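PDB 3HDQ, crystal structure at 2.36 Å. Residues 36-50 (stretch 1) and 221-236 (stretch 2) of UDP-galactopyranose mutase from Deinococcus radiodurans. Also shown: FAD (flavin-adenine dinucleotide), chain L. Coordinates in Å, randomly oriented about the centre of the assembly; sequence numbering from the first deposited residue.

Stretch 1, residues 36-50: GAGFAGSVLAERLAS
Stretch 2, residues 221-236: GYTRMFQNMLSSPNIK

A helix that begins at Phe39 and the helix 222-229, both of one chain, run in the same general sense: their N-to-C directions differ by 32° and their axes approach to 10.0 Å. The register is fixed by the CA atoms of Glu46 and Met229, 5.8 Å apart, and those of Ala49 and Asn234, 5.4 Å apart. Gly38 and Gly221 occupy the N-cap positions. Leu230 (phi/psi -103/17) leaves helical geometry, and a type I turn from Ser232 to Ile235, closed by Ile235 N to Ser232 O at 3.1 Å, leads into a strand at 235. The contact buries 603 Å², summed over both sides.

Aromatic packing dominates the N-terminal end. The CA-to-CB bonds of Phe39 (chi1 -85°, chi2 98°) and Phe226 (chi1 -83°, chi2 100°) both point sideways to the other stretch, and their ring ends come nearer. The edge of Phe226 meets the face of Phe39, with centroids 4.7 Å apart, planes at 63°, and Phe39 CE1 to Phe226 CZ at 3.6 Å. Met225, extended through chi1 and chi2 (t, t) before chi3 turns to p, brings CE to 3.5 Å from Phe39 CE2. Tyr222 (m) places CD2 4.1 Å from Phe39 CZ, near the plane of the Phe39 ring. Ser42 OG lies at the edge of the Phe226 ring, 3.6 Å from Phe226 CD2.

Aliphatic contacts continue along the helix. Ala45 and Ala49 point their CB atoms toward the second stretch, and Ile235 (m, t) packs against both, with CD1 4.0 Å from Ala45 CB and CG1 3.4 Å from Ala49 CB. Leu230 (m, t) sets CD2 3.7 Å from Ser42 CB and 4.1 Å from Ala45 CB. Glu46 packs its CB 3.4 Å from Met229 O, while its end leads away to a salt bridge with Arg47 (Arg47 NE to Glu46 OE1, 2.8 Å), so the charge is paired outside the contact.

A single hydrogen bond crosses between the stretches: Asn234 ND2 donates to Ala49 O at 3.0 Å, N-H...O 162°. The amide side chain of Asn234 (chi1 -70°, chi2 -20°) supplies that donor; separately, its backbone N donates to Ser232 OG at 3.0 Å; Ser232 is t.

At the other end of stretch 1, Ala40 N donates to FAD O1P at 2.9 Å and 164°. Gly36 (phi/psi 104/130) and Gly38 leave room for the cofactor: an ideal CB would lie 2.4 Å from FAD O4B at Gly36 and 2.6 Å from FAD O5B at Gly38.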

# COMPACT_ATOMS: atom_id res chain seq x y z
N GLY A 36 -7.69 -0.29 15.79
CA GLY A 36 -6.65 0.64 15.38
C GLY A 36 -5.36 -0.07 15.01
O GLY A 36 -4.87 -0.91 15.76
N ALA A 37 -4.80 0.26 13.84
CA ALA A 37 -3.57 -0.36 13.36
C ALA A 37 -2.37 0.60 13.34
O ALA A 37 -1.48 0.49 12.49
CB ALA A 37 -3.78 -0.97 11.99
N GLY A 38 -2.37 1.57 14.25
CA GLY A 38 -1.21 2.43 14.44
C GLY A 38 -0.15 1.68 15.23
O GLY A 38 -0.20 0.46 15.33
N PHE A 39 0.80 2.41 15.81
CA PHE A 39 1.81 1.75 16.61
C PHE A 39 1.19 0.95 17.75
O PHE A 39 1.62 -0.17 18.02
CB PHE A 39 2.83 2.75 17.15
CG PHE A 39 3.93 3.04 16.19
CD1 PHE A 39 3.88 4.16 15.39
CD2 PHE A 39 5.00 2.16 16.06
CE1 PHE A 39 4.89 4.43 14.48
CE2 PHE A 39 6.01 2.41 15.16
CZ PHE A 39 5.96 3.55 14.36
N ALA A 40 0.19 1.51 18.41
CA ALA A 40 -0.40 0.86 19.58
C ALA A 40 -0.98 -0.50 19.23
O ALA A 40 -0.62 -1.52 19.83
CB ALA A 40 -1.47 1.75 20.21
N GLY A 41 -1.89 -0.52 18.27
CA GLY A 41 -2.52 -1.78 17.88
C GLY A 41 -1.56 -2.79 17.27
O GLY A 41 -1.63 -3.99 17.58
N SER A 42 -0.68 -2.33 16.39
CA SER A 42 0.18 -3.21 15.61
C SER A 42 1.24 -3.89 16.46
O SER A 42 1.58 -5.04 16.22
CB SER A 42 0.85 -2.45 14.47
OG SER A 42 -0.12 -1.92 13.60
N VAL A 43 1.78 -3.18 17.45
CA VAL A 43 2.78 -3.78 18.32
C VAL A 43 2.12 -4.87 19.15
O VAL A 43 2.67 -5.95 19.32
CB VAL A 43 3.43 -2.74 19.25
CG1 VAL A 43 4.24 -3.45 20.35
CG2 VAL A 43 4.32 -1.80 18.47
N LEU A 44 0.92 -4.59 19.67
CA LEU A 44 0.20 -5.60 20.43
C LEU A 44 -0.30 -6.76 19.54
O LEU A 44 -0.31 -7.92 19.96
CB LEU A 44 -0.93 -4.97 21.25
CG LEU A 44 -0.45 -4.37 22.57
CD1 LEU A 44 -1.36 -3.24 23.05
CD2 LEU A 44 -0.32 -5.47 23.64
N ALA A 45 -0.66 -6.45 18.31
CA ALA A 45 -1.04 -7.51 17.38
C ALA A 45 0.16 -8.43 17.12
O ALA A 45 0.02 -9.65 17.10
CB ALA A 45 -1.56 -6.93 16.08
N GLU A 46 1.33 -7.84 16.94
CA GLU A 46 2.53 -8.63 16.66
C GLU A 46 2.94 -9.50 17.85
O GLU A 46 3.21 -10.70 17.69
CB GLU A 46 3.70 -7.73 16.23
CG GLU A 46 4.95 -8.49 15.80
CD GLU A 46 5.85 -8.86 16.96
OE1 GLU A 46 5.98 -8.05 17.91
OE2 GLU A 46 6.44 -9.95 16.94
N ARG A 47 2.99 -8.90 19.04
CA ARG A 47 3.35 -9.61 20.26
C ARG A 47 2.37 -10.74 20.57
O ARG A 47 2.78 -11.87 20.80
CB ARG A 47 3.44 -8.65 21.45
CG ARG A 47 4.59 -7.65 21.36
CD ARG A 47 5.95 -8.31 21.62
NE ARG A 47 6.37 -9.13 20.49
CZ ARG A 47 7.16 -10.20 20.58
NH1 ARG A 47 7.49 -10.88 19.49
NH2 ARG A 47 7.60 -10.58 21.77
N LEU A 48 1.08 -10.43 20.59
CA LEU A 48 0.08 -11.45 20.89
C LEU A 48 0.13 -12.58 19.85
O LEU A 48 0.03 -13.77 20.20
CB LEU A 48 -1.33 -10.84 20.96
CG LEU A 48 -1.97 -10.22 22.23
CD1 LEU A 48 -1.50 -10.85 23.54
CD2 LEU A 48 -1.89 -8.70 22.28
N ALA A 49 0.33 -12.22 18.59
CA ALA A 49 0.38 -13.20 17.50
C ALA A 49 1.53 -14.19 17.67
O ALA A 49 1.37 -15.39 17.41
CB ALA A 49 0.51 -12.50 16.16
N SER A 50 2.68 -13.67 18.10
CA SER A 50 3.87 -14.49 18.24
C SER A 50 3.73 -15.46 19.40
O SER A 50 4.44 -16.46 19.47
CB SER A 50 5.09 -13.60 18.47
OG SER A 50 5.10 -13.14 19.82
N GLY A 221 10.48 3.29 4.69
CA GLY A 221 9.29 3.93 5.19
C GLY A 221 8.54 3.12 6.24
O GLY A 221 8.80 1.93 6.43
N TYR A 222 7.62 3.78 6.92
CA TYR A 222 6.83 3.16 7.98
C TYR A 222 5.93 2.04 7.48
O TYR A 222 5.82 0.99 8.12
CB TYR A 222 5.96 4.23 8.66
CG TYR A 222 6.78 5.25 9.43
CD1 TYR A 222 7.08 6.49 8.88
CD2 TYR A 222 7.26 4.95 10.69
CE1 TYR A 222 7.83 7.41 9.59
CE2 TYR A 222 8.02 5.85 11.40
CZ TYR A 222 8.31 7.08 10.85
OH TYR A 222 9.07 7.98 11.56
N THR A 223 5.27 2.25 6.36
CA THR A 223 4.28 1.30 5.89
C THR A 223 4.88 -0.09 5.66
O THR A 223 4.33 -1.10 6.12
CB THR A 223 3.54 1.83 4.65
OG1 THR A 223 2.79 2.98 5.03
CG2 THR A 223 2.59 0.77 4.07
N ARG A 224 6.02 -0.12 4.98
CA ARG A 224 6.78 -1.36 4.83
C ARG A 224 7.07 -2.01 6.19
O ARG A 224 6.92 -3.22 6.34
CB ARG A 224 8.08 -1.08 4.07
CG ARG A 224 7.84 -0.74 2.61
CD ARG A 224 7.59 -1.99 1.79
NE ARG A 224 8.75 -2.87 1.90
CZ ARG A 224 9.85 -2.74 1.17
NH1 ARG A 224 9.94 -1.77 0.26
NH2 ARG A 224 10.87 -3.58 1.34
N MET A 225 7.47 -1.21 7.18
CA MET A 225 7.76 -1.71 8.52
C MET A 225 6.49 -2.31 9.15
O MET A 225 6.50 -3.44 9.65
CB MET A 225 8.31 -0.58 9.41
CG MET A 225 8.58 -0.99 10.86
SD MET A 225 8.86 0.43 11.93
CE MET A 225 7.17 0.99 12.15
N PHE A 226 5.40 -1.54 9.12
CA PHE A 226 4.12 -2.03 9.60
C PHE A 226 3.68 -3.33 8.92
O PHE A 226 3.21 -4.23 9.59
CB PHE A 226 3.05 -0.94 9.47
CG PHE A 226 3.06 0.03 10.62
CD1 PHE A 226 3.65 1.27 10.49
CD2 PHE A 226 2.51 -0.31 11.84
CE1 PHE A 226 3.67 2.16 11.56
CE2 PHE A 226 2.52 0.58 12.91
CZ PHE A 226 3.11 1.82 12.77
N GLN A 227 3.85 -3.42 7.60
CA GLN A 227 3.47 -4.64 6.89
C GLN A 227 4.19 -5.86 7.46
O GLN A 227 3.55 -6.90 7.67
CB GLN A 227 3.69 -4.50 5.37
CG GLN A 227 2.60 -3.66 4.70
CD GLN A 227 2.92 -3.22 3.27
OE1 GLN A 227 3.99 -3.50 2.73
NE2 GLN A 227 1.96 -2.53 2.64
N ASN A 228 5.49 -5.74 7.72
CA ASN A 228 6.24 -6.80 8.38
C ASN A 228 5.70 -7.14 9.78
O ASN A 228 5.64 -8.31 10.17
CB ASN A 228 7.74 -6.45 8.47
CG ASN A 228 8.43 -6.38 7.10
OD1 ASN A 228 8.02 -7.04 6.13
ND2 ASN A 228 9.47 -5.56 7.01
N MET A 229 5.29 -6.11 10.53
CA MET A 229 4.75 -6.30 11.88
C MET A 229 3.44 -7.10 11.90
O MET A 229 3.16 -7.84 12.84
CB MET A 229 4.53 -4.94 12.55
CG MET A 229 5.41 -4.66 13.75
SD MET A 229 5.20 -2.97 14.36
CE MET A 229 6.19 -2.14 13.16
N LEU A 230 2.64 -6.93 10.86
CA LEU A 230 1.32 -7.56 10.80
C LEU A 230 1.31 -8.79 9.89
O LEU A 230 0.25 -9.26 9.50
CB LEU A 230 0.28 -6.54 10.33
CG LEU A 230 0.20 -5.22 11.10
CD1 LEU A 230 -0.88 -4.32 10.50
CD2 LEU A 230 -0.09 -5.48 12.55
N SER A 231 2.49 -9.32 9.57
CA SER A 231 2.59 -10.40 8.59
C SER A 231 2.24 -11.80 9.12
O SER A 231 1.93 -12.69 8.33
CB SER A 231 3.99 -10.43 7.96
OG SER A 231 4.96 -10.74 8.94
N SER A 232 2.33 -12.00 10.43
CA SER A 232 2.06 -13.31 11.03
C SER A 232 0.75 -13.92 10.52
O SER A 232 -0.24 -13.22 10.32
CB SER A 232 2.02 -13.22 12.55
OG SER A 232 1.39 -14.37 13.11
N PRO A 233 0.75 -15.24 10.33
CA PRO A 233 -0.46 -16.02 10.00
C PRO A 233 -1.59 -15.84 11.03
O PRO A 233 -2.75 -15.95 10.65
CB PRO A 233 0.03 -17.46 10.01
CG PRO A 233 1.49 -17.37 9.73
CD PRO A 233 1.96 -16.08 10.34
N ASN A 234 -1.26 -15.55 12.28
CA ASN A 234 -2.26 -15.33 13.33
C ASN A 234 -2.89 -13.94 13.32
O ASN A 234 -3.69 -13.60 14.18
CB ASN A 234 -1.63 -15.55 14.71
CG ASN A 234 -1.32 -17.01 14.99
OD1 ASN A 234 -1.88 -17.90 14.35
ND2 ASN A 234 -0.43 -17.26 15.94
N ILE A 235 -2.52 -13.11 12.35
CA ILE A 235 -3.05 -11.75 12.31
C ILE A 235 -3.96 -11.54 11.10
O ILE A 235 -3.52 -11.65 9.96
CB ILE A 235 -1.91 -10.71 12.34
CG1 ILE A 235 -1.09 -10.87 13.62
CG2 ILE A 235 -2.47 -9.30 12.28
CD1 ILE A 235 -0.03 -9.79 13.81
N LYS A 236 -5.23 -11.27 11.35
CA LYS A 236 -6.19 -10.93 10.30
C LYS A 236 -6.37 -9.42 10.30
O LYS A 236 -6.58 -8.82 11.36
CB LYS A 236 -7.54 -11.62 10.54
CG LYS A 236 -7.45 -13.13 10.74
CD LYS A 236 -6.67 -13.77 9.62
CE LYS A 236 -5.90 -14.97 10.13
NZ LYS A 236 -4.88 -15.46 9.15
PA FAD L . -2.88 6.29 15.98
O1A FAD L . -1.89 6.41 14.97
O2A FAD L . -3.66 7.46 16.00
O5B FAD L . -3.74 5.07 15.60
C5B FAD L . -4.95 4.75 16.17
C4B FAD L . -5.79 4.13 15.10
O4B FAD L . -7.02 3.77 15.61
C3B FAD L . -6.07 5.16 14.03
O3B FAD L . -5.53 4.82 12.80
C2B FAD L . -7.56 5.21 13.94
O2B FAD L . -7.94 5.24 12.62
C1B FAD L . -7.98 3.95 14.64
N9A FAD L . -9.34 4.06 15.15
C8A FAD L . -9.86 4.97 15.98
N7A FAD L . -11.13 4.72 16.19
C5A FAD L . -11.45 3.63 15.51
C6A FAD L . -12.62 2.92 15.35
N6A FAD L . -13.65 3.18 16.07
N1A FAD L . -12.65 1.82 14.57
C2A FAD L . -11.54 1.43 13.92
N3A FAD L . -10.40 2.13 14.07
C4A FAD L . -10.34 3.22 14.83
N1 FAD L . 5.87 11.06 16.81
C2 FAD L . 7.21 10.97 16.81
O2 FAD L . 7.78 10.18 17.50
N3 FAD L . 7.89 11.77 15.99
C4 FAD L . 7.25 12.65 15.19
O4 FAD L . 7.84 13.37 14.46
C4X FAD L . 5.91 12.74 15.22
N5 FAD L . 5.28 13.64 14.44
C5X FAD L . 3.93 13.72 14.47
C6 FAD L . 3.30 14.63 13.65
C7 FAD L . 1.94 14.72 13.67
C7M FAD L . 1.25 15.69 12.81
C8 FAD L . 1.21 13.91 14.49
C8M FAD L . -0.27 14.06 14.49
C9 FAD L . 1.84 12.99 15.31
C9A FAD L . 3.21 12.90 15.31
N10 FAD L . 3.86 11.99 16.10
C10 FAD L . 5.21 11.93 16.05
C1' FAD L . 3.14 11.17 17.10
C2' FAD L . 2.65 9.85 16.55
O2' FAD L . 1.75 10.15 15.55
C3' FAD L . 1.93 9.00 17.59
O3' FAD L . 2.70 8.58 18.63
C4' FAD L . 1.59 7.66 17.03
O4' FAD L . 1.43 7.88 15.66
C5' FAD L . 0.35 7.17 17.71
O5' FAD L . 0.14 5.81 17.65
P FAD L . -1.24 5.25 18.09
O1P FAD L . -1.33 3.89 17.72
O2P FAD L . -1.29 5.35 19.50
O3P FAD L . -2.35 6.13 17.44